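Local coordinates for protein xylose isomerase-like TIM barrel (Anabaena variabilis ATCC 29413, PDB 2QW5) that probably acts as a zinc-dependent sugar isomerase or epimerase, holding a zinc ion and a D-xylose molecule in the mouth of a TIM barrel, at residues Thr8-Met17 against Ala318-Leu329; Leu243-Pro251 against Leu261-Ile270. All coordinates share one frame; numbering follows the deposited sequence.

Contact 1 of 2, residues Thr8-Met17 against Ala318-Leu329; sequences TSDIYISFFM and ADEAIKVTRKEL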
loop_
_atom_site.group_PDB
_atom_site.type_symbol
_atom_site.label_atom_id
_atom_site.label_comp_id
_atom_site.label_asym_id
_atom_site.label_seq_id
_atom_site.Cartn_x
_atom_site.Cartn_y
_atom_site.Cartn_z
ATOM N N THR A 8 -11.191 -12.933 46.267
ATOM C CA THR A 8 -10.257 -12.834 45.127
ATOM C C THR A 8 -11.061 -12.611 43.827
ATOM O O THR A 8 -12.071 -13.303 43.594
ATOM C CB THR A 8 -9.344 -14.103 44.979
ATOM O OG1 THR A 8 -10.140 -15.256 44.649
ATOM C CG2 THR A 8 -8.520 -14.362 46.279
ATOM N N SER A 9 -10.613 -11.663 42.997
ATOM C CA SER A 9 -11.330 -11.320 41.762
ATOM C C SER A 9 -11.298 -12.453 40.713
ATOM O O SER A 9 -10.475 -13.364 40.771
ATOM C CB SER A 9 -10.806 -10.004 41.167
ATOM O OG SER A 9 -9.478 -10.147 40.716
ATOM N N ASP A 10 -12.263 -12.408 39.806
ATOM C CA ASP A 10 -12.365 -13.356 38.687
ATOM C C ASP A 10 -11.375 -12.896 37.620
ATOM O O ASP A 10 -11.293 -11.696 37.304
ATOM C CB ASP A 10 -13.774 -13.350 38.072
ATOM C CG ASP A 10 -14.790 -14.098 38.901
ATOM O OD1 ASP A 10 -14.413 -14.836 39.818
ATOM O OD2 ASP A 10 -15.988 -13.963 38.609
ATOM N N ILE A 11 -10.643 -13.852 37.081
ATOM C CA ILE A 11 -9.672 -13.592 36.035
ATOM C C ILE A 11 -10.162 -14.289 34.786
ATOM O O ILE A 11 -10.402 -15.503 34.800
ATOM C CB ILE A 11 -8.231 -14.092 36.416
ATOM C CG1 ILE A 11 -7.788 -13.558 37.775
ATOM C CG2 ILE A 11 -7.191 -13.719 35.324
ATOM C CD1 ILE A 11 -7.832 -12.069 37.868
ATOM N N TYR A 12 -10.314 -13.523 33.706
ATOM C CA TYR A 12 -10.729 -14.044 32.393
ATOM C C TYR A 12 -9.518 -14.046 31.469
ATOM O O TYR A 12 -8.493 -13.477 31.807
ATOM C CB TYR A 12 -11.784 -13.137 31.774
ATOM C CG TYR A 12 -13.169 -13.116 32.398
ATOM C CD1 TYR A 12 -13.443 -13.627 33.691
ATOM C CD2 TYR A 12 -14.211 -12.433 31.742
ATOM C CE1 TYR A 12 -14.756 -13.527 34.241
ATOM C CE2 TYR A 12 -15.485 -12.345 32.291
ATOM C CZ TYR A 12 -15.758 -12.889 33.527
ATOM O OH TYR A 12 -17.028 -12.760 34.046
ATOM N N ILE A 13 -9.624 -14.725 30.345
ATOM C CA ILE A 13 -8.608 -14.650 29.276
ATOM C C ILE A 13 -9.264 -14.486 27.916
ATOM O O ILE A 13 -10.305 -15.077 27.645
ATOM C CB ILE A 13 -7.652 -15.844 29.317
ATOM C CG1 ILE A 13 -6.505 -15.640 28.314
ATOM C CG2 ILE A 13 -8.430 -17.166 29.148
ATOM C CD1 ILE A 13 -5.304 -16.595 28.519
ATOM N N SER A 14 -8.655 -13.656 27.059
ATOM C CA SER A 14 -9.146 -13.446 25.711
ATOM C C SER A 14 -8.855 -14.621 24.757
ATOM O O SER A 14 -7.754 -15.138 24.736
ATOM C CB SER A 14 -8.472 -12.235 25.086
ATOM O OG SER A 14 -8.912 -12.075 23.758
ATOM N N PHE A 15 -9.839 -14.941 23.905
ATOM C CA PHE A 15 -9.656 -15.920 22.810
ATOM C C PHE A 15 -8.734 -15.412 21.688
ATOM O O PHE A 15 -8.471 -16.169 20.776
ATOM C CB PHE A 15 -10.987 -16.510 22.273
ATOM C CG PHE A 15 -11.229 -17.910 22.743
ATOM C CD1 PHE A 15 -11.261 -18.190 24.115
ATOM C CD2 PHE A 15 -11.380 -18.960 21.824
ATOM C CE1 PHE A 15 -11.451 -19.490 24.577
ATOM C CE2 PHE A 15 -11.557 -20.290 22.279
ATOM C CZ PHE A 15 -11.617 -20.542 23.658
ATOM N N PHE A 16 -8.255 -14.147 21.749
ATOM C CA PHE A 16 -7.163 -13.686 20.834
ATOM C C PHE A 16 -5.832 -14.474 20.957
ATOM O O PHE A 16 -4.910 -14.260 20.162
ATOM C CB PHE A 16 -6.898 -12.198 21.014
ATOM C CG PHE A 16 -8.026 -11.308 20.562
ATOM C CD1 PHE A 16 -8.851 -11.639 19.478
ATOM C CD2 PHE A 16 -8.209 -10.075 21.164
ATOM C CE1 PHE A 16 -9.809 -10.769 19.009
ATOM C CE2 PHE A 16 -9.209 -9.219 20.705
ATOM C CZ PHE A 16 -9.992 -9.562 19.616
HETATM N N MSE A 17 -5.703 -15.324 21.990
HETATM C CA MSE A 17 -4.607 -16.273 22.104
HETATM C C MSE A 17 -4.726 -17.293 20.946
HETATM O O MSE A 17 -3.721 -17.889 20.555
HETATM C CB MSE A 17 -4.669 -17.016 23.431
HETATM C CG MSE A 17 -3.534 -18.064 23.690
HETATM SE SE MSE A 17 -1.823 -17.204 23.692
HETATM C CE MSE A 17 -1.766 -16.756 25.517
ATOM N N ALA A 318 -0.446 -18.579 28.957
ATOM C CA ALA A 318 -1.729 -18.368 29.678
ATOM C C ALA A 318 -1.587 -18.614 31.184
ATOM O O ALA A 318 -2.064 -17.828 32.013
ATOM C CB ALA A 318 -2.834 -19.268 29.093
ATOM N N ASP A 319 -0.890 -19.692 31.527
ATOM C CA ASP A 319 -0.675 -20.054 32.921
ATOM C C ASP A 319 0.203 -19.028 33.634
ATOM O O ASP A 319 -0.116 -18.606 34.747
ATOM C CB ASP A 319 -0.068 -21.456 33.024
ATOM C CG ASP A 319 -0.099 -22.016 34.437
ATOM O OD1 ASP A 319 -1.008 -21.662 35.230
ATOM O OD2 ASP A 319 0.777 -22.853 34.724
ATOM N N GLU A 320 1.308 -18.623 32.999
ATOM C CA GLU A 320 2.195 -17.608 33.595
ATOM C C GLU A 320 1.477 -16.278 33.740
ATOM O O GLU A 320 1.767 -15.534 34.677
ATOM C CB GLU A 320 3.446 -17.376 32.736
ATOM C CG GLU A 320 4.387 -18.560 32.636
ATOM C CD GLU A 320 5.108 -18.905 33.946
ATOM O OE1 GLU A 320 5.427 -18.000 34.752
ATOM O OE2 GLU A 320 5.371 -20.108 34.164
ATOM N N ALA A 321 0.572 -15.991 32.804
ATOM C CA ALA A 321 -0.210 -14.712 32.808
ATOM C C ALA A 321 -1.125 -14.593 34.071
ATOM O O ALA A 321 -1.154 -13.553 34.747
ATOM C CB ALA A 321 -1.032 -14.600 31.499
ATOM N N ILE A 322 -1.864 -15.667 34.375
ATOM C CA ILE A 322 -2.751 -15.679 35.547
ATOM C C ILE A 322 -1.908 -15.674 36.827
ATOM O O ILE A 322 -2.285 -15.006 37.764
ATOM C CB ILE A 322 -3.815 -16.817 35.523
ATOM C CG1 ILE A 322 -4.815 -16.685 36.687
ATOM C CG2 ILE A 322 -3.156 -18.223 35.486
ATOM C CD1 ILE A 322 -6.191 -17.364 36.404
ATOM N N LYS A 323 -0.778 -16.408 36.843
ATOM C CA LYS A 323 0.122 -16.455 37.996
ATOM C C LYS A 323 0.657 -15.062 38.329
ATOM O O LYS A 323 0.531 -14.611 39.479
ATOM C CB LYS A 323 1.235 -17.494 37.803
ATOM C CG LYS A 323 0.733 -18.959 37.901
ATOM C CD LYS A 323 1.822 -19.953 37.459
ATOM C CE LYS A 323 1.432 -21.449 37.589
ATOM N NZ LYS A 323 1.361 -22.000 38.984
ATOM N N VAL A 324 1.174 -14.347 37.330
ATOM C CA VAL A 324 1.667 -12.970 37.560
ATOM C C VAL A 324 0.550 -12.018 37.997
ATOM O O VAL A 324 0.748 -11.248 38.925
ATOM C CB VAL A 324 2.549 -12.385 36.389
ATOM C CG1 VAL A 324 1.724 -12.049 35.122
ATOM C CG2 VAL A 324 3.264 -11.128 36.875
ATOM N N THR A 325 -0.613 -12.073 37.336
ATOM C CA THR A 325 -1.767 -11.209 37.663
ATOM C C THR A 325 -2.195 -11.398 39.128
ATOM O O THR A 325 -2.416 -10.419 39.846
ATOM C CB THR A 325 -2.969 -11.461 36.704
ATOM O OG1 THR A 325 -2.539 -11.263 35.341
ATOM C CG2 THR A 325 -4.170 -10.556 37.033
ATOM N N ARG A 326 -2.300 -12.653 39.562
ATOM C CA ARG A 326 -2.656 -12.966 40.960
ATOM C C ARG A 326 -1.577 -12.536 41.965
ATOM O O ARG A 326 -1.927 -12.003 43.039
ATOM C CB ARG A 326 -2.995 -14.462 41.148
ATOM C CG ARG A 326 -4.286 -14.822 40.502
ATOM C CD ARG A 326 -4.998 -15.960 41.177
ATOM N NE ARG A 326 -6.339 -16.208 40.617
ATOM C CZ ARG A 326 -7.441 -15.471 40.851
ATOM N NH1 ARG A 326 -7.427 -14.325 41.561
ATOM N NH2 ARG A 326 -8.584 -15.869 40.289
ATOM N N LYS A 327 -0.299 -12.705 41.589
ATOM C CA LYS A 327 0.833 -12.305 42.409
ATOM C C LYS A 327 0.782 -10.810 42.657
ATOM O O LYS A 327 0.927 -10.344 43.781
ATOM C CB LYS A 327 2.174 -12.638 41.737
ATOM C CG LYS A 327 3.340 -12.668 42.731
ATOM C CD LYS A 327 4.736 -12.992 42.168
ATOM C CE LYS A 327 5.549 -11.738 41.783
ATOM N NZ LYS A 327 5.040 -11.040 40.564
ATOM N N GLU A 328 0.542 -10.067 41.591
ATOM C CA GLU A 328 0.512 -8.603 41.637
ATOM C C GLU A 328 -0.720 -8.043 42.307
ATOM O O GLU A 328 -0.648 -6.995 42.972
ATOM C CB GLU A 328 0.689 -8.055 40.219
ATOM C CG GLU A 328 2.081 -8.404 39.636
ATOM C CD GLU A 328 3.243 -7.742 40.358
ATOM O OE1 GLU A 328 3.076 -6.643 40.949
ATOM O OE2 GLU A 328 4.339 -8.338 40.306
ATOM N N LEU A 329 -1.845 -8.705 42.088
ATOM C CA LEU A 329 -3.080 -8.383 42.803
ATOM C C LEU A 329 -2.882 -8.655 44.300
ATOM O O LEU A 329 -3.250 -7.822 45.109
ATOM C CB LEU A 329 -4.293 -9.143 42.282
ATOM C CG LEU A 329 -4.884 -8.644 40.968
ATOM C CD1 LEU A 329 -5.802 -9.739 40.409
ATOM C CD2 LEU A 329 -5.587 -7.264 41.102
#
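Strand 11-14 and helix 318-329 run roughly antiparallel, at 144° between their directions, with I11 and I322 the closest pair of backbones, their CA atoms 7.2 Å apart. From the strand I11 does most of the work. Its CD1 reaches out tip to tip toward T325 and L329, 4.0 Å from CD1 of L329, while I322 lays its CD1 3.9 Å from CB of I11. R326 closes the outer end. Its long chain slides past I11 in the opposite direction, so that CG1 of I11 lies over one face of the guanidinium, off toward the rim, 3.5 Å from NH2. That flat group then takes the carbonyl of S9 at its edge: both terminal nitrogens of R326 grip the one oxygen, NH2 at 3.2 Å from S9 O and NH1 at 3.3 Å, both bonds moderately bent. Shortening R326 to alanine would probably leave S9 O without these two donors and CG1 of I11 without the flat group that covers it. Toward the other end of the strand, I13 turns CG1 anti to its backbone N (chi1 -173°) and carries CD1 to 3.7 Å from CB of A318; L40 of helix 27-42 touches both residues. T325 keeps its hydroxyl within the helix, on A321 O, 2.7 Å from OG1, which leaves its methyl CG2 for I11. The last helix is thus fastened to the first strand of the TIM barrel by an aliphatic seam, closed at its partly exposed end by a fork of two hydrogen bonds to a main-chain oxygen.

Contact 2 of 2, residues Leu243-Pro251 against Leu261-Ile270; sequences LHYVQVSPP and LPWKSFLTPI. With ZN (zinc ion), chain D.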
loop_
_atom_site.group_PDB
_atom_site.type_symbol
_atom_site.label_atom_id
_atom_site.label_comp_id
_atom_site.label_asym_id
_atom_site.label_seq_id
_atom_site.Cartn_x
_atom_site.Cartn_y
_atom_site.Cartn_z
ATOM N N LEU A 243 -16.938 2.675 34.764
ATOM C CA LEU A 243 -15.760 1.815 34.700
ATOM C C LEU A 243 -16.293 0.412 34.670
ATOM O O LEU A 243 -16.381 -0.244 35.676
ATOM C CB LEU A 243 -14.771 2.087 35.840
ATOM C CG LEU A 243 -13.418 1.331 35.881
ATOM C CD1 LEU A 243 -12.775 1.135 34.549
ATOM C CD2 LEU A 243 -12.473 2.088 36.787
ATOM N N HIS A 244 -16.639 -0.042 33.463
ATOM C CA HIS A 244 -17.279 -1.332 33.277
ATOM C C HIS A 244 -16.389 -2.543 33.180
ATOM O O HIS A 244 -16.876 -3.667 33.345
ATOM C CB HIS A 244 -18.185 -1.284 32.050
ATOM C CG HIS A 244 -19.274 -0.254 32.140
ATOM N ND1 HIS A 244 -19.868 0.099 33.332
ATOM C CD2 HIS A 244 -19.950 0.404 31.176
ATOM C CE1 HIS A 244 -20.825 0.979 33.094
ATOM N NE2 HIS A 244 -20.908 1.168 31.793
ATOM N N TYR A 245 -15.111 -2.354 32.859
ATOM C CA TYR A 245 -14.233 -3.506 32.588
ATOM C C TYR A 245 -12.774 -3.113 32.620
ATOM O O TYR A 245 -12.453 -1.954 32.421
ATOM C CB TYR A 245 -14.589 -4.036 31.208
ATOM C CG TYR A 245 -14.137 -5.438 30.842
ATOM C CD1 TYR A 245 -14.442 -6.552 31.634
ATOM C CD2 TYR A 245 -13.529 -5.672 29.616
ATOM C CE1 TYR A 245 -14.107 -7.872 31.201
ATOM C CE2 TYR A 245 -13.187 -6.970 29.197
ATOM C CZ TYR A 245 -13.473 -8.046 29.980
ATOM O OH TYR A 245 -13.100 -9.287 29.541
ATOM N N VAL A 246 -11.893 -4.089 32.832
ATOM C CA VAL A 246 -10.441 -3.848 32.958
ATOM C C VAL A 246 -9.703 -5.025 32.323
ATOM O O VAL A 246 -10.066 -6.175 32.588
ATOM C CB VAL A 246 -9.990 -3.710 34.435
ATOM C CG1 VAL A 246 -8.459 -3.657 34.552
ATOM C CG2 VAL A 246 -10.565 -2.463 35.077
ATOM N N GLN A 247 -8.705 -4.702 31.484
ATOM C CA GLN A 247 -7.852 -5.665 30.813
ATOM C C GLN A 247 -6.372 -5.456 31.170
ATOM O O GLN A 247 -5.886 -4.313 31.240
ATOM C CB GLN A 247 -8.018 -5.576 29.319
ATOM C CG GLN A 247 -9.363 -5.929 28.826
ATOM C CD GLN A 247 -9.407 -5.858 27.331
ATOM O OE1 GLN A 247 -8.938 -4.896 26.739
ATOM N NE2 GLN A 247 -9.917 -6.911 26.701
ATOM N N VAL A 248 -5.673 -6.560 31.455
ATOM C CA VAL A 248 -4.237 -6.536 31.730
ATOM C C VAL A 248 -3.594 -7.153 30.492
ATOM O O VAL A 248 -3.952 -8.275 30.065
ATOM C CB VAL A 248 -3.815 -7.230 33.053
ATOM C CG1 VAL A 248 -4.272 -6.343 34.238
ATOM C CG2 VAL A 248 -4.359 -8.663 33.143
ATOM N N SER A 249 -2.657 -6.401 29.922
ATOM C CA SER A 249 -1.985 -6.763 28.677
ATOM C C SER A 249 -0.671 -6.025 28.639
ATOM O O SER A 249 -0.654 -4.806 28.910
ATOM C CB SER A 249 -2.818 -6.296 27.491
ATOM O OG SER A 249 -2.329 -6.841 26.292
ATOM N N PRO A 250 0.431 -6.713 28.274
ATOM C CA PRO A 250 1.720 -6.047 28.277
ATOM C C PRO A 250 1.835 -5.099 27.068
ATOM O O PRO A 250 1.032 -5.199 26.143
ATOM C CB PRO A 250 2.691 -7.233 28.198
ATOM C CG PRO A 250 2.010 -8.207 27.400
ATOM C CD PRO A 250 0.557 -8.086 27.769
ATOM N N PRO A 251 2.797 -4.165 27.071
ATOM C CA PRO A 251 2.935 -3.249 25.901
ATOM C C PRO A 251 3.085 -3.903 24.528
ATOM O O PRO A 251 2.528 -3.398 23.552
ATOM C CB PRO A 251 4.201 -2.461 26.242
ATOM C CG PRO A 251 4.155 -2.392 27.758
ATOM C CD PRO A 251 3.747 -3.803 28.140
ATOM N N LEU A 261 4.689 -3.689 32.160
ATOM C CA LEU A 261 3.347 -3.314 32.647
ATOM C C LEU A 261 3.541 -2.815 34.080
ATOM O O LEU A 261 4.055 -3.549 34.889
ATOM C CB LEU A 261 2.373 -4.504 32.629
ATOM C CG LEU A 261 0.864 -4.235 32.776
ATOM C CD1 LEU A 261 0.164 -5.541 32.617
ATOM C CD2 LEU A 261 0.428 -3.582 34.097
ATOM N N PRO A 262 3.168 -1.565 34.380
ATOM C CA PRO A 262 3.316 -0.950 35.703
ATOM C C PRO A 262 2.214 -1.415 36.666
ATOM O O PRO A 262 1.263 -0.703 36.972
ATOM C CB PRO A 262 3.243 0.545 35.378
ATOM C CG PRO A 262 2.326 0.629 34.260
ATOM C CD PRO A 262 2.528 -0.618 33.439
ATOM N N TRP A 263 2.356 -2.648 37.109
ATOM C CA TRP A 263 1.335 -3.282 37.901
ATOM C C TRP A 263 0.780 -2.480 39.049
ATOM O O TRP A 263 -0.457 -2.344 39.148
ATOM C CB TRP A 263 1.824 -4.620 38.426
ATOM C CG TRP A 263 2.115 -5.610 37.376
ATOM C CD1 TRP A 263 3.345 -5.906 36.842
ATOM C CD2 TRP A 263 1.176 -6.492 36.744
ATOM N NE1 TRP A 263 3.216 -6.911 35.914
ATOM C CE2 TRP A 263 1.898 -7.283 35.826
ATOM C CE3 TRP A 263 -0.217 -6.680 36.857
ATOM C CZ2 TRP A 263 1.273 -8.256 35.019
ATOM C CZ3 TRP A 263 -0.833 -7.634 36.059
ATOM C CH2 TRP A 263 -0.083 -8.429 35.169
ATOM N N LYS A 264 1.673 -1.929 39.871
ATOM C CA LYS A 264 1.265 -1.211 41.093
ATOM C C LYS A 264 0.527 0.062 40.753
ATOM O O LYS A 264 -0.584 0.301 41.265
ATOM C CB LYS A 264 2.473 -0.886 41.978
ATOM C CG LYS A 264 2.152 -0.339 43.345
ATOM C CD LYS A 264 3.419 0.067 44.093
ATOM C CE LYS A 264 3.064 0.489 45.529
ATOM N NZ LYS A 264 4.256 0.781 46.399
ATOM N N SER A 265 1.145 0.865 39.881
ATOM C CA SER A 265 0.569 2.161 39.467
ATOM C C SER A 265 -0.690 2.091 38.654
ATOM O O SER A 265 -1.526 3.007 38.717
ATOM C CB SER A 265 1.612 2.970 38.716
ATOM O OG SER A 265 2.485 3.501 39.665
ATOM N N PHE A 266 -0.833 1.009 37.897
ATOM C CA PHE A 266 -2.018 0.769 37.076
ATOM C C PHE A 266 -3.147 0.162 37.920
ATOM O O PHE A 266 -4.260 0.646 37.882
ATOM C CB PHE A 266 -1.693 -0.151 35.882
ATOM C CG PHE A 266 -2.877 -0.444 35.027
ATOM C CD1 PHE A 266 -3.384 0.543 34.169
ATOM C CD2 PHE A 266 -3.534 -1.684 35.108
ATOM C CE1 PHE A 266 -4.511 0.291 33.380
ATOM C CE2 PHE A 266 -4.677 -1.950 34.336
ATOM C CZ PHE A 266 -5.160 -0.951 33.451
ATOM N N LEU A 267 -2.863 -0.907 38.663
ATOM C CA LEU A 267 -3.909 -1.599 39.408
ATOM C C LEU A 267 -4.357 -0.969 40.721
ATOM O O LEU A 267 -5.517 -1.166 41.108
ATOM C CB LEU A 267 -3.538 -3.075 39.683
ATOM C CG LEU A 267 -3.539 -4.110 38.546
ATOM C CD1 LEU A 267 -3.108 -5.401 39.129
ATOM C CD2 LEU A 267 -4.899 -4.254 37.892
ATOM N N THR A 268 -3.471 -0.284 41.426
ATOM C CA THR A 268 -3.846 0.278 42.735
ATOM C C THR A 268 -5.106 1.166 42.687
ATOM O O THR A 268 -6.034 0.900 43.433
ATOM C CB THR A 268 -2.671 0.972 43.432
ATOM O OG1 THR A 268 -1.684 -0.028 43.706
ATOM C CG2 THR A 268 -3.134 1.649 44.727
ATOM N N PRO A 269 -5.156 2.182 41.791
ATOM C CA PRO A 269 -6.375 2.998 41.749
ATOM C C PRO A 269 -7.638 2.262 41.299
ATOM O O PRO A 269 -8.745 2.600 41.753
ATOM C CB PRO A 269 -6.013 4.141 40.791
ATOM C CG PRO A 269 -4.831 3.670 40.035
ATOM C CD PRO A 269 -4.118 2.683 40.874
ATOM N N ILE A 270 -7.473 1.258 40.438
ATOM C CA ILE A 270 -8.585 0.488 39.899
ATOM C C ILE A 270 -9.195 -0.425 40.952
ATOM O O ILE A 270 -10.409 -0.423 41.123
ATOM C CB ILE A 270 -8.149 -0.358 38.658
ATOM C CG1 ILE A 270 -7.843 0.584 37.466
ATOM C CG2 ILE A 270 -9.235 -1.365 38.275
ATOM C CD1 ILE A 270 -7.151 -0.109 36.280
HETATM ZN ZN ZN D . -7.808 -4.607 24.652
HETATM O O HOH W 1 -6.968 -4.482 22.809
#
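V246 and I270 meet tip to tip, CG2 against CG2 at 3.6 Å, and this is the tightest point between strand 243-248 and the helix that follows it, which runs back at 165° to the strand. The other apolar contacts are looser. F266 brings CE2 to 4.2 Å from CG1 of V246, and one face of its ring carries CD1 of I270, so the three side chains gather behind the barrel wall. V248 holds CG1 anti to its carbonyl carbon (chi1 -72°), and that methyl reaches W263 at 4.1 Å from CZ3, with L267 CD2 still more distant at 4.3 Å; the V248 and W263 side chains cross at about a right angle. L261 sets CD1 over one face of the W263 ring, toward its rim, and 3.9 Å from S249 O. Here the helix start is only partly buried: P262 and S265 pack on W260 of a neighbouring subunit, whereas K264 is exposed. No hydrogen bond joins the two segments. The polar chemistry lies on the strand's other side, where Q247 points away from the helix into the barrel and gives OE1 to the zinc ion at 2.4 Å. E183, D216 and E281 supply further ligands, a water sits 2.0 Å from the metal, and NE2 of Q247 is held by E49, a second-shell carboxylate that probably fixes which end of the amide faces the zinc. Alternation along one strand therefore splits the chemistry: valines seal an apolar layer against the helix, while the glutamine between them serves the metal site.

In the fold
The two contacts illustrate how a TIM barrel is built and closed. Contact 1 joins the chain's two ends, strand 11-14 and helix 314-332, whereas contact 2 lies between them in sequence and belongs to the beta-alpha-beta unit of strand 243-248, helix 263-273 and strand 278-280. Both use strands of the same eight-stranded parallel sheet, the first and the seventh, which are separated around the barrel by strand 278-280. Their centres are 12 Å apart, and their outer helices touch directly: V324, T325 and E328 pack on W263, and L329 on L267. The two neighbouring helices thus back this side of the barrel together, and the barrel's interior holds the zinc ion.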